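Local coordinates for alginate lyase (Aplysia kurodai, PDB 5GMT), which probably cleaves alginate, as a polysaccharide lyase of family 14 with specificity for polymannuronate, at residues Val90-Phe104 with Cys261-His275. Residues are numbered along the deposited sequence; the frame is centred on the assembly and turned at random.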
ATOM      1  N   VAL A  90       8.203 -13.012 -10.376  1.00  9.49           N
ATOM      2  CA  VAL A  90       7.826 -11.714 -10.955  1.00  8.22           C
ATOM      3  C   VAL A  90       8.672 -10.572 -10.399  1.00  8.74           C
ATOM      4  O   VAL A  90       8.703 -10.350  -9.191  1.00  9.72           O
ATOM      5  CB  VAL A  90       6.342 -11.397 -10.709  1.00  8.86           C
ATOM      6  CG1 VAL A  90       6.001  -9.996 -11.227  1.00  8.53           C
ATOM      7  CG2 VAL A  90       5.472 -12.442 -11.392  1.00 10.87           C
ATOM      8  N   ASP A  91       9.335  -9.836 -11.289  1.00  7.88           N
ATOM      9  CA  ASP A  91      10.254  -8.772 -10.874  1.00  8.25           C
ATOM     10  C   ASP A  91       9.715  -7.371 -11.138  1.00  8.69           C
ATOM     11  O   ASP A  91      10.303  -6.370 -10.694  1.00  6.89           O
ATOM     12  CB  ASP A  91      11.602  -8.952 -11.575  1.00 10.32           C
ATOM     13  CG  ASP A  91      12.299 -10.227 -11.154  1.00 11.54           C
ATOM     14  OD1 ASP A  91      12.077 -10.663 -10.002  1.00 11.40           O
ATOM     15  OD2 ASP A  91      13.050 -10.794 -11.973  1.00 12.20           O
ATOM     16  N   ALA A  92       8.613  -7.300 -11.880  1.00  8.66           N
ATOM     17  CA  ALA A  92       7.944  -6.025 -12.112  1.00 10.84           C
ATOM     18  C   ALA A  92       6.428  -6.189 -12.006  1.00  9.44           C
ATOM     19  O   ALA A  92       5.851  -7.145 -12.524  1.00  7.70           O
ATOM     20  CB  ALA A  92       8.331  -5.447 -13.475  1.00 10.08           C
ATOM     21  N   MET A  93       5.788  -5.240 -11.333  1.00  8.25           N
ATOM     22  CA  MET A  93       4.372  -5.350 -11.070  1.00  9.87           C
ATOM     23  C   MET A  93       3.768  -3.955 -10.999  1.00 10.80           C
ATOM     24  O   MET A  93       4.409  -3.022 -10.518  1.00  9.34           O
ATOM     25  CB  MET A  93       4.164  -6.114  -9.758  1.00 13.95           C
ATOM     26  CG  MET A  93       2.887  -6.877  -9.611  1.00 14.88           C
ATOM     27  SD  MET A  93       2.865  -7.742  -8.026  1.00  9.54           S
ATOM     28  CE  MET A  93       3.520  -9.336  -8.503  1.00  8.25           C
ATOM     29  N   ILE A  94       2.540  -3.813 -11.488  1.00 10.10           N
ATOM     30  CA  ILE A  94       1.790  -2.578 -11.326  1.00  9.10           C
ATOM     31  C   ILE A  94       0.526  -2.860 -10.523  1.00  8.67           C
ATOM     32  O   ILE A  94      -0.252  -3.738 -10.880  1.00  9.89           O
ATOM     33  CB  ILE A  94       1.386  -1.949 -12.684  1.00  7.13           C
ATOM     34  CG1 ILE A  94       2.617  -1.617 -13.531  1.00 10.01           C
ATOM     35  CG2 ILE A  94       0.541  -0.701 -12.468  1.00  6.73           C
ATOM     36  CD1 ILE A  94       2.253  -1.077 -14.919  1.00 11.39           C
ATOM     37  N   LEU A  95       0.337  -2.137  -9.430  1.00  7.60           N
ATOM     38  CA  LEU A  95      -0.909  -2.222  -8.671  1.00  5.50           C
ATOM     39  C   LEU A  95      -1.745  -0.996  -8.956  1.00  6.33           C
ATOM     40  O   LEU A  95      -1.236   0.117  -8.884  1.00  8.46           O
ATOM     41  CB  LEU A  95      -0.628  -2.305  -7.172  1.00  9.05           C
ATOM     42  CG  LEU A  95      -1.843  -2.216  -6.248  1.00  7.79           C
ATOM     43  CD1 LEU A  95      -2.730  -3.440  -6.444  1.00  8.07           C
ATOM     44  CD2 LEU A  95      -1.419  -2.097  -4.779  1.00  6.27           C
ATOM     45  N   LYS A  96      -3.022  -1.189  -9.271  1.00  6.03           N
ATOM     46  CA  LYS A  96      -3.934  -0.060  -9.444  1.00  7.65           C
ATOM     47  C   LYS A  96      -5.129  -0.268  -8.549  1.00  7.26           C
ATOM     48  O   LYS A  96      -5.556  -1.394  -8.373  1.00  7.06           O
ATOM     49  CB  LYS A  96      -4.410   0.063 -10.888  1.00 11.41           C
ATOM     50  CG  LYS A  96      -3.318   0.334 -11.901  1.00 10.06           C
ATOM     51  CD  LYS A  96      -3.903   0.532 -13.287  1.00 15.64           C
ATOM     52  CE  LYS A  96      -2.804   0.708 -14.309  1.00 22.68           C
ATOM     53  NZ  LYS A  96      -3.350   0.984 -15.673  1.00 28.78           N
ATOM     54  N   TYR A  97      -5.671   0.815  -7.996  1.00  6.80           N
ATOM     55  CA  TYR A  97      -6.962   0.760  -7.331  1.00  7.49           C
ATOM     56  C   TYR A  97      -7.507   2.168  -7.216  1.00  8.82           C
ATOM     57  O   TYR A  97      -6.755   3.132  -7.316  1.00  8.21           O
ATOM     58  CB  TYR A  97      -6.884   0.102  -5.948  1.00  6.36           C
ATOM     59  CG  TYR A  97      -5.931   0.730  -4.950  1.00  6.37           C
ATOM     60  CD1 TYR A  97      -4.616   0.286  -4.848  1.00  7.85           C
ATOM     61  CD2 TYR A  97      -6.345   1.751  -4.099  1.00  5.75           C
ATOM     62  CE1 TYR A  97      -3.725   0.846  -3.913  1.00  7.52           C
ATOM     63  CE2 TYR A  97      -5.469   2.314  -3.164  1.00  8.95           C
ATOM     64  CZ  TYR A  97      -4.158   1.854  -3.078  1.00  7.58           C
ATOM     65  OH  TYR A  97      -3.282   2.405  -2.151  1.00  7.75           O
ATOM     66  N   ASP A  98      -8.818   2.268  -7.030  1.00  7.39           N
ATOM     67  CA  ASP A  98      -9.465   3.529  -6.729  1.00  6.97           C
ATOM     68  C   ASP A  98      -9.761   3.601  -5.240  1.00  6.08           C
ATOM     69  O   ASP A  98     -10.221   2.622  -4.657  1.00  6.59           O
ATOM     70  CB  ASP A  98     -10.778   3.678  -7.511  1.00  7.17           C
ATOM     71  CG  ASP A  98     -10.573   3.697  -9.011  1.00 11.99           C
ATOM     72  OD1 ASP A  98      -9.485   4.102  -9.489  1.00 10.20           O
ATOM     73  OD2 ASP A  98     -11.530   3.315  -9.717  1.00 12.71           O
ATOM     74  N   VAL A  99      -9.508   4.752  -4.625  1.00  7.60           N
ATOM     75  CA  VAL A  99      -9.898   4.952  -3.232  1.00  7.05           C
ATOM     76  C   VAL A  99     -10.624   6.289  -3.025  1.00  8.89           C
ATOM     77  O   VAL A  99     -10.202   7.329  -3.540  1.00  7.16           O
ATOM     78  CB  VAL A  99      -8.665   4.862  -2.292  1.00  6.42           C
ATOM     79  CG1 VAL A  99      -7.587   5.871  -2.696  1.00 11.17           C
ATOM     80  CG2 VAL A  99      -9.061   5.054  -0.842  1.00  6.65           C
ATOM     81  N   TYR A 100     -11.733   6.228  -2.287  1.00  6.55           N
ATOM     82  CA  TYR A 100     -12.487   7.404  -1.855  1.00  9.42           C
ATOM     83  C   TYR A 100     -12.227   7.682  -0.375  1.00  7.31           C
ATOM     84  O   TYR A 100     -12.318   6.772   0.446  1.00  9.95           O
ATOM     85  CB  TYR A 100     -13.990   7.178  -2.090  1.00  8.05           C
ATOM     86  CG  TYR A 100     -14.860   8.402  -1.896  1.00 10.12           C
ATOM     87  CD1 TYR A 100     -15.258   8.809  -0.629  1.00 12.14           C
ATOM     88  CD2 TYR A 100     -15.310   9.127  -2.990  1.00 10.41           C
ATOM     89  CE1 TYR A 100     -16.069   9.935  -0.454  1.00  9.68           C
ATOM     90  CE2 TYR A 100     -16.116  10.250  -2.827  1.00 10.60           C
ATOM     91  CZ  TYR A 100     -16.492  10.644  -1.561  1.00 12.83           C
ATOM     92  OH  TYR A 100     -17.296  11.762  -1.412  1.00 16.03           O
ATOM     93  N   PHE A 101     -11.917   8.930  -0.027  1.00  9.31           N
ATOM     94  CA  PHE A 101     -11.775   9.318   1.379  1.00 10.74           C
ATOM     95  C   PHE A 101     -13.004  10.081   1.835  1.00 10.95           C
ATOM     96  O   PHE A 101     -13.317  11.132   1.290  1.00  9.44           O
ATOM     97  CB  PHE A 101     -10.531  10.193   1.603  1.00  9.44           C
ATOM     98  CG  PHE A 101      -9.239   9.506   1.273  1.00 10.50           C
ATOM     99  CD1 PHE A 101      -8.716   9.568  -0.014  1.00 10.51           C
ATOM    100  CD2 PHE A 101      -8.548   8.801   2.241  1.00 10.75           C
ATOM    101  CE1 PHE A 101      -7.521   8.940  -0.333  1.00 10.26           C
ATOM    102  CE2 PHE A 101      -7.341   8.169   1.926  1.00 10.52           C
ATOM    103  CZ  PHE A 101      -6.836   8.238   0.635  1.00 11.07           C
ATOM    104  N   GLU A 102     -13.688   9.561   2.843  1.00  9.92           N
ATOM    105  CA  GLU A 102     -14.892  10.228   3.342  1.00  9.99           C
ATOM    106  C   GLU A 102     -14.693  10.758   4.757  1.00 11.61           C
ATOM    107  O   GLU A 102     -14.446   9.984   5.688  1.00  9.64           O
ATOM    108  CB  GLU A 102     -16.081   9.266   3.301  1.00 10.31           C
ATOM    109  CG  GLU A 102     -17.363   9.880   3.824  1.00 10.63           C
ATOM    110  CD  GLU A 102     -18.482   8.869   3.883  1.00 10.45           C
ATOM    111  OE1 GLU A 102     -18.720   8.202   2.853  1.00 15.27           O
ATOM    112  OE2 GLU A 102     -19.108   8.733   4.960  1.00 12.87           O
ATOM    113  N   ASN A 103     -14.798  12.082   4.896  1.00 14.34           N
ATOM    114  CA  ASN A 103     -14.681  12.783   6.179  1.00 14.12           C
ATOM    115  C   ASN A 103     -13.265  12.755   6.772  1.00 10.40           C
ATOM    116  O   ASN A 103     -13.092  12.615   7.982  1.00  9.63           O
ATOM    117  CB  ASN A 103     -15.679  12.223   7.195  1.00 11.74           C
ATOM    118  CG  ASN A 103     -16.058  13.237   8.253  1.00 13.45           C
ATOM    119  OD1 ASN A 103     -16.076  14.437   7.988  1.00 13.29           O
ATOM    120  ND2 ASN A 103     -16.338  12.767   9.458  1.00 12.06           N
ATOM    121  N   PHE A 104     -12.264  12.901   5.906  1.00 10.92           N
ATOM    122  CA  PHE A 104     -10.873  13.049   6.331  1.00 10.83           C
ATOM    123  C   PHE A 104     -10.510  14.536   6.400  1.00 11.19           C
ATOM    124  O   PHE A 104     -10.684  15.246   5.410  1.00 11.99           O
ATOM    125  CB  PHE A 104      -9.929  12.331   5.358  1.00 11.07           C
ATOM    126  CG  PHE A 104      -9.918  10.826   5.503  1.00 12.19           C
ATOM    127  CD1 PHE A 104     -11.043  10.078   5.209  1.00 10.58           C
ATOM    128  CD2 PHE A 104      -8.763  10.164   5.902  1.00 10.12           C
ATOM    129  CE1 PHE A 104     -11.024   8.695   5.333  1.00 12.30           C
ATOM    130  CE2 PHE A 104      -8.739   8.775   6.030  1.00  9.47           C
ATOM    131  CZ  PHE A 104      -9.868   8.048   5.742  1.00 10.88           C
ATOM    132  N   CYS A 261     -14.622   8.156  10.192  1.00  8.10           N
ATOM    133  CA  CYS A 261     -14.402   8.342   8.762  1.00  7.88           C
ATOM    134  C   CYS A 261     -14.296   7.001   8.045  1.00  9.09           C
ATOM    135  O   CYS A 261     -14.196   5.940   8.678  1.00  8.56           O
ATOM    136  CB  CYS A 261     -13.146   9.187   8.520  1.00  9.04           C
ATOM    137  SG  CYS A 261     -11.653   8.480   9.265  1.00  8.89           S
ATOM    138  N   TYR A 262     -14.340   7.062   6.716  1.00 10.67           N
ATOM    139  CA  TYR A 262     -14.469   5.864   5.901  1.00 10.08           C
ATOM    140  C   TYR A 262     -13.655   5.950   4.624  1.00  9.80           C
ATOM    141  O   TYR A 262     -13.598   6.995   3.958  1.00  9.39           O
ATOM    142  CB  TYR A 262     -15.935   5.619   5.512  1.00  7.87           C
ATOM    143  CG  TYR A 262     -16.931   5.647   6.640  1.00  9.24           C
ATOM    144  CD1 TYR A 262     -17.383   6.852   7.155  1.00  8.34           C
ATOM    145  CD2 TYR A 262     -17.455   4.468   7.160  1.00  7.00           C
ATOM    146  CE1 TYR A 262     -18.311   6.882   8.174  1.00 10.17           C
ATOM    147  CE2 TYR A 262     -18.388   4.486   8.176  1.00  8.42           C
ATOM    148  CZ  TYR A 262     -18.805   5.702   8.684  1.00 10.13           C
ATOM    149  OH  TYR A 262     -19.737   5.742   9.691  1.00 10.77           O
ATOM    150  N   SER A 263     -13.064   4.829   4.249  1.00  7.79           N
ATOM    151  CA  SER A 263     -12.472   4.731   2.939  1.00  7.07           C
ATOM    152  C   SER A 263     -13.210   3.667   2.141  1.00  8.06           C
ATOM    153  O   SER A 263     -13.786   2.738   2.707  1.00  7.74           O
ATOM    154  CB  SER A 263     -10.971   4.415   3.020  1.00  7.11           C
ATOM    155  OG  SER A 263     -10.719   3.215   3.732  1.00  8.90           O
ATOM    156  N   TYR A 264     -13.192   3.825   0.825  1.00  6.33           N
ATOM    157  CA  TYR A 264     -13.852   2.908  -0.095  1.00  7.18           C
ATOM    158  C   TYR A 264     -12.873   2.501  -1.177  1.00  6.56           C
ATOM    159  O   TYR A 264     -12.212   3.357  -1.747  1.00  8.41           O
ATOM    160  CB  TYR A 264     -15.067   3.568  -0.759  1.00  9.91           C
ATOM    161  CG  TYR A 264     -16.111   4.090   0.193  1.00  8.18           C
ATOM    162  CD1 TYR A 264     -15.861   5.200   0.996  1.00  7.67           C
ATOM    163  CD2 TYR A 264     -17.368   3.494   0.261  1.00  8.40           C
ATOM    164  CE1 TYR A 264     -16.836   5.690   1.871  1.00  8.89           C
ATOM    165  CE2 TYR A 264     -18.351   3.981   1.128  1.00  8.65           C
ATOM    166  CZ  TYR A 264     -18.073   5.073   1.922  1.00  8.76           C
ATOM    167  OH  TYR A 264     -19.032   5.559   2.771  1.00  9.77           O
ATOM    168  N   PHE A 265     -12.797   1.213  -1.488  1.00  6.70           N
ATOM    169  CA  PHE A 265     -11.860   0.752  -2.501  1.00  7.18           C
ATOM    170  C   PHE A 265     -12.605  -0.024  -3.572  1.00  7.26           C
ATOM    171  O   PHE A 265     -13.459  -0.853  -3.262  1.00  6.95           O
ATOM    172  CB  PHE A 265     -10.768  -0.143  -1.898  1.00  7.50           C
ATOM    173  CG  PHE A 265      -9.918   0.534  -0.862  1.00  7.70           C
ATOM    174  CD1 PHE A 265     -10.337   0.604   0.458  1.00  7.79           C
ATOM    175  CD2 PHE A 265      -8.671   1.055  -1.199  1.00  5.68           C
ATOM    176  CE1 PHE A 265      -9.550   1.208   1.425  1.00  7.99           C
ATOM    177  CE2 PHE A 265      -7.881   1.668  -0.239  1.00  6.46           C
ATOM    178  CZ  PHE A 265      -8.318   1.739   1.076  1.00  7.06           C
ATOM    179  N   LYS A 266     -12.273   0.249  -4.824  1.00  6.85           N
ATOM    180  CA  LYS A 266     -12.823  -0.518  -5.939  1.00  8.07           C
ATOM    181  C   LYS A 266     -11.792  -0.622  -7.068  1.00 10.16           C
ATOM    182  O   LYS A 266     -10.728  -0.009  -6.993  1.00  7.01           O
ATOM    183  CB  LYS A 266     -14.117   0.133  -6.441  1.00  6.64           C
ATOM    184  CG  LYS A 266     -13.897   1.491  -7.105  1.00  8.35           C
ATOM    185  CD  LYS A 266     -15.230   2.134  -7.536  1.00 11.95           C
ATOM    186  CE  LYS A 266     -15.015   3.502  -8.165  1.00 11.70           C
ATOM    187  NZ  LYS A 266     -14.206   3.438  -9.441  1.00 14.27           N
ATOM    188  N   ASN A 267     -12.095  -1.411  -8.099  1.00  8.72           N
ATOM    189  CA  ASN A 267     -11.288  -1.406  -9.322  1.00  7.61           C
ATOM    190  C   ASN A 267      -9.800  -1.724  -9.068  1.00  7.79           C
ATOM    191  O   ASN A 267      -8.916  -1.016  -9.550  1.00  8.62           O
ATOM    192  CB  ASN A 267     -11.435  -0.044 -10.013  1.00  9.33           C
ATOM    193  CG  ASN A 267     -10.983  -0.063 -11.459  1.00 20.79           C
ATOM    194  OD1 ASN A 267     -10.836  -1.129 -12.060  1.00 25.50           O
ATOM    195  ND2 ASN A 267     -10.757   1.127 -12.031  1.00 24.09           N
ATOM    196  N   PHE A 268      -9.548  -2.774  -8.292  1.00  8.53           N
ATOM    197  CA  PHE A 268      -8.195  -3.313  -8.110  1.00  9.88           C
ATOM    198  C   PHE A 268      -7.677  -3.974  -9.383  1.00 10.04           C
ATOM    199  O   PHE A 268      -8.420  -4.675 -10.067  1.00  9.88           O
ATOM    200  CB  PHE A 268      -8.174  -4.354  -6.986  1.00 10.00           C
ATOM    201  CG  PHE A 268      -8.407  -3.794  -5.618  1.00 10.49           C
ATOM    202  CD1 PHE A 268      -7.335  -3.424  -4.816  1.00  7.77           C
ATOM    203  CD2 PHE A 268      -9.695  -3.654  -5.119  1.00  9.41           C
ATOM    204  CE1 PHE A 268      -7.554  -2.910  -3.554  1.00  5.55           C
ATOM    205  CE2 PHE A 268      -9.912  -3.156  -3.847  1.00  7.21           C
ATOM    206  CZ  PHE A 268      -8.835  -2.791  -3.061  1.00  9.89           C
ATOM    207  N   GLN A 269      -6.395  -3.781  -9.684  1.00 10.56           N
ATOM    208  CA  GLN A 269      -5.741  -4.481 -10.793  1.00  7.87           C
ATOM    209  C   GLN A 269      -4.273  -4.728 -10.481  1.00  9.04           C
ATOM    210  O   GLN A 269      -3.601  -3.861  -9.919  1.00  7.64           O
ATOM    211  CB  GLN A 269      -5.802  -3.682 -12.094  1.00 11.93           C
ATOM    212  CG  GLN A 269      -7.149  -3.193 -12.550  1.00 19.27           C
ATOM    213  CD  GLN A 269      -7.009  -2.315 -13.782  1.00 23.47           C
ATOM    214  OE1 GLN A 269      -6.326  -2.681 -14.741  1.00 26.52           O
ATOM    215  NE2 GLN A 269      -7.626  -1.143 -13.747  1.00 32.71           N
ATOM    216  N   ILE A 270      -3.772  -5.891 -10.876  1.00  9.03           N
ATOM    217  CA  ILE A 270      -2.340  -6.127 -10.838  1.00  9.44           C
ATOM    218  C   ILE A 270      -1.897  -6.529 -12.231  1.00 11.79           C
ATOM    219  O   ILE A 270      -2.405  -7.507 -12.802  1.00 11.85           O
ATOM    220  CB  ILE A 270      -1.953  -7.204  -9.805  1.00 11.04           C
ATOM    221  CG1 ILE A 270      -2.164  -6.665  -8.387  1.00  8.35           C
ATOM    222  CG2 ILE A 270      -0.505  -7.611  -9.981  1.00  6.71           C
ATOM    223  CD1 ILE A 270      -1.867  -7.684  -7.290  1.00  9.54           C
ATOM    224  N   LEU A 271      -0.984  -5.742 -12.789  1.00  7.81           N
ATOM    225  CA  LEU A 271      -0.380  -6.040 -14.086  1.00 11.47           C
ATOM    226  C   LEU A 271       1.083  -6.401 -13.925  1.00 14.40           C
ATOM    227  O   LEU A 271       1.716  -6.013 -12.939  1.00  8.64           O
ATOM    228  CB  LEU A 271      -0.495  -4.845 -15.038  1.00 12.07           C
ATOM    229  CG  LEU A 271      -1.897  -4.298 -15.281  1.00 14.33           C
ATOM    230  CD1 LEU A 271      -2.221  -3.217 -14.258  1.00 12.52           C
ATOM    231  CD2 LEU A 271      -1.981  -3.752 -16.699  1.00 18.93           C
ATOM    232  N   THR A 272       1.623  -7.123 -14.908  1.00 11.56           N
ATOM    233  CA  THR A 272       3.039  -7.473 -14.900  1.00  9.08           C
ATOM    234  C   THR A 272       3.712  -6.997 -16.183  1.00 13.67           C
ATOM    235  O   THR A 272       3.713  -7.715 -17.180  1.00 14.94           O
ATOM    236  CB  THR A 272       3.255  -8.995 -14.757  1.00 10.43           C
ATOM    237  OG1 THR A 272       2.533  -9.677 -15.791  1.00 14.05           O
ATOM    238  CG2 THR A 272       2.774  -9.500 -13.400  1.00 11.48           C
ATOM    239  N   PRO A 273       4.284  -5.784 -16.160  1.00 12.31           N
ATOM    240  CA  PRO A 273       5.000  -5.287 -17.337  1.00 10.47           C
ATOM    241  C   PRO A 273       6.359  -5.951 -17.449  1.00 11.97           C
ATOM    242  O   PRO A 273       6.796  -6.625 -16.513  1.00 12.36           O
ATOM    243  CB  PRO A 273       5.159  -3.796 -17.047  1.00 14.28           C
ATOM    244  CG  PRO A 273       5.289  -3.750 -15.531  1.00 15.17           C
ATOM    245  CD  PRO A 273       4.412  -4.870 -15.005  1.00 12.12           C
ATOM    246  N   SER A 274       7.027  -5.752 -18.578  1.00 12.07           N
ATOM    247  CA  SER A 274       8.391  -6.238 -18.728  1.00 10.66           C
ATOM    248  C   SER A 274       9.300  -5.556 -17.721  1.00  9.09           C
ATOM    249  O   SER A 274       9.255  -4.335 -17.562  1.00 11.35           O
ATOM    250  CB  SER A 274       8.902  -5.977 -20.143  1.00 17.48           C
ATOM    251  OG  SER A 274       8.152  -6.701 -21.100  1.00 19.71           O
ATOM    252  N   HIS A 275      10.123  -6.350 -17.046  1.00 10.74           N
ATOM    253  CA  HIS A 275      11.081  -5.825 -16.073  1.00 10.59           C
ATOM    254  C   HIS A 275      12.083  -4.879 -16.735  1.00 15.27           C
ATOM    255  O   HIS A 275      12.698  -5.218 -17.735  1.00  9.94           O
ATOM    256  CB  HIS A 275      11.809  -6.984 -15.386  1.00  9.83           C
ATOM    257  CG  HIS A 275      12.591  -6.571 -14.179  1.00 10.42           C
ATOM    258  ND1 HIS A 275      13.792  -7.156 -13.836  1.00 12.96           N
ATOM    259  CD2 HIS A 275      12.336  -5.644 -13.226  1.00  9.74           C
ATOM    260  CE1 HIS A 275      14.246  -6.605 -12.726  1.00 10.51           C
ATOM    261  NE2 HIS A 275      13.383  -5.684 -12.334  1.00  8.67           N
TER
HETATM  262  O   HOH W   1      13.675 -10.059 -14.328  1.00 20.46           O
HETATM  263  O   HOH W   2       6.866  -8.543 -14.580  1.00 11.16           O
HETATM  264  O   HOH W   3     -20.877   6.683   4.663  1.00 13.34           O
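The F104 ring is sandwiched between C261 SG, 4.2 Å from the ring centroid over one face, and F101 CD2 over the centre of the other, while Y262 O meets its edge at CE1. The F265 ring takes V99 CG2 on one face, 4.0 Å from its centroid, and at its edge Y97 CD2, set there by chi1 57°, with Y97 CG between backbone N and carbonyl carbon. Y97 CB, placed by the backbone, lies over the F268 face, completing an aromatic cluster; the Y97 hydroxyl bonds to P113 O. At the far end D91 CB sits almost centrally over the H275 imidazole, 3.5 Å from the centroid; one water joins D91 OD2 to H275 ND1, D91 OD1 bonds to H238 ND1 and H275 NE2 to I200 O.

On the face that carries D98, Y100 and E102, D98 OD2 is gripped from opposite sides of the carboxylate plane: K266 NZ salt-bridges on the anti side at 2.7 Å, and N267 ND2 bonds from above at 3.3 Å. D98 OD1 accepts from S193. Y264 OH donates to E102 OE1 at 2.7 Å, 37° out of the carboxylate plane; OE1 also bonds to H53 NE2, and a water spans Y264 OH and E102 OE2.

Paired backbone hydrogen bonds run from I94–L271 to E102–Y262, the register slipping by one where N267 and F268 lie opposite Y97, a beta bulge in strand 261-272. Strands 92-102 and 261-272 are thus antiparallel neighbours in one of two facing sheets, the beta-sandwich (jelly-roll) architecture of concanavalin-like polysaccharide lyases.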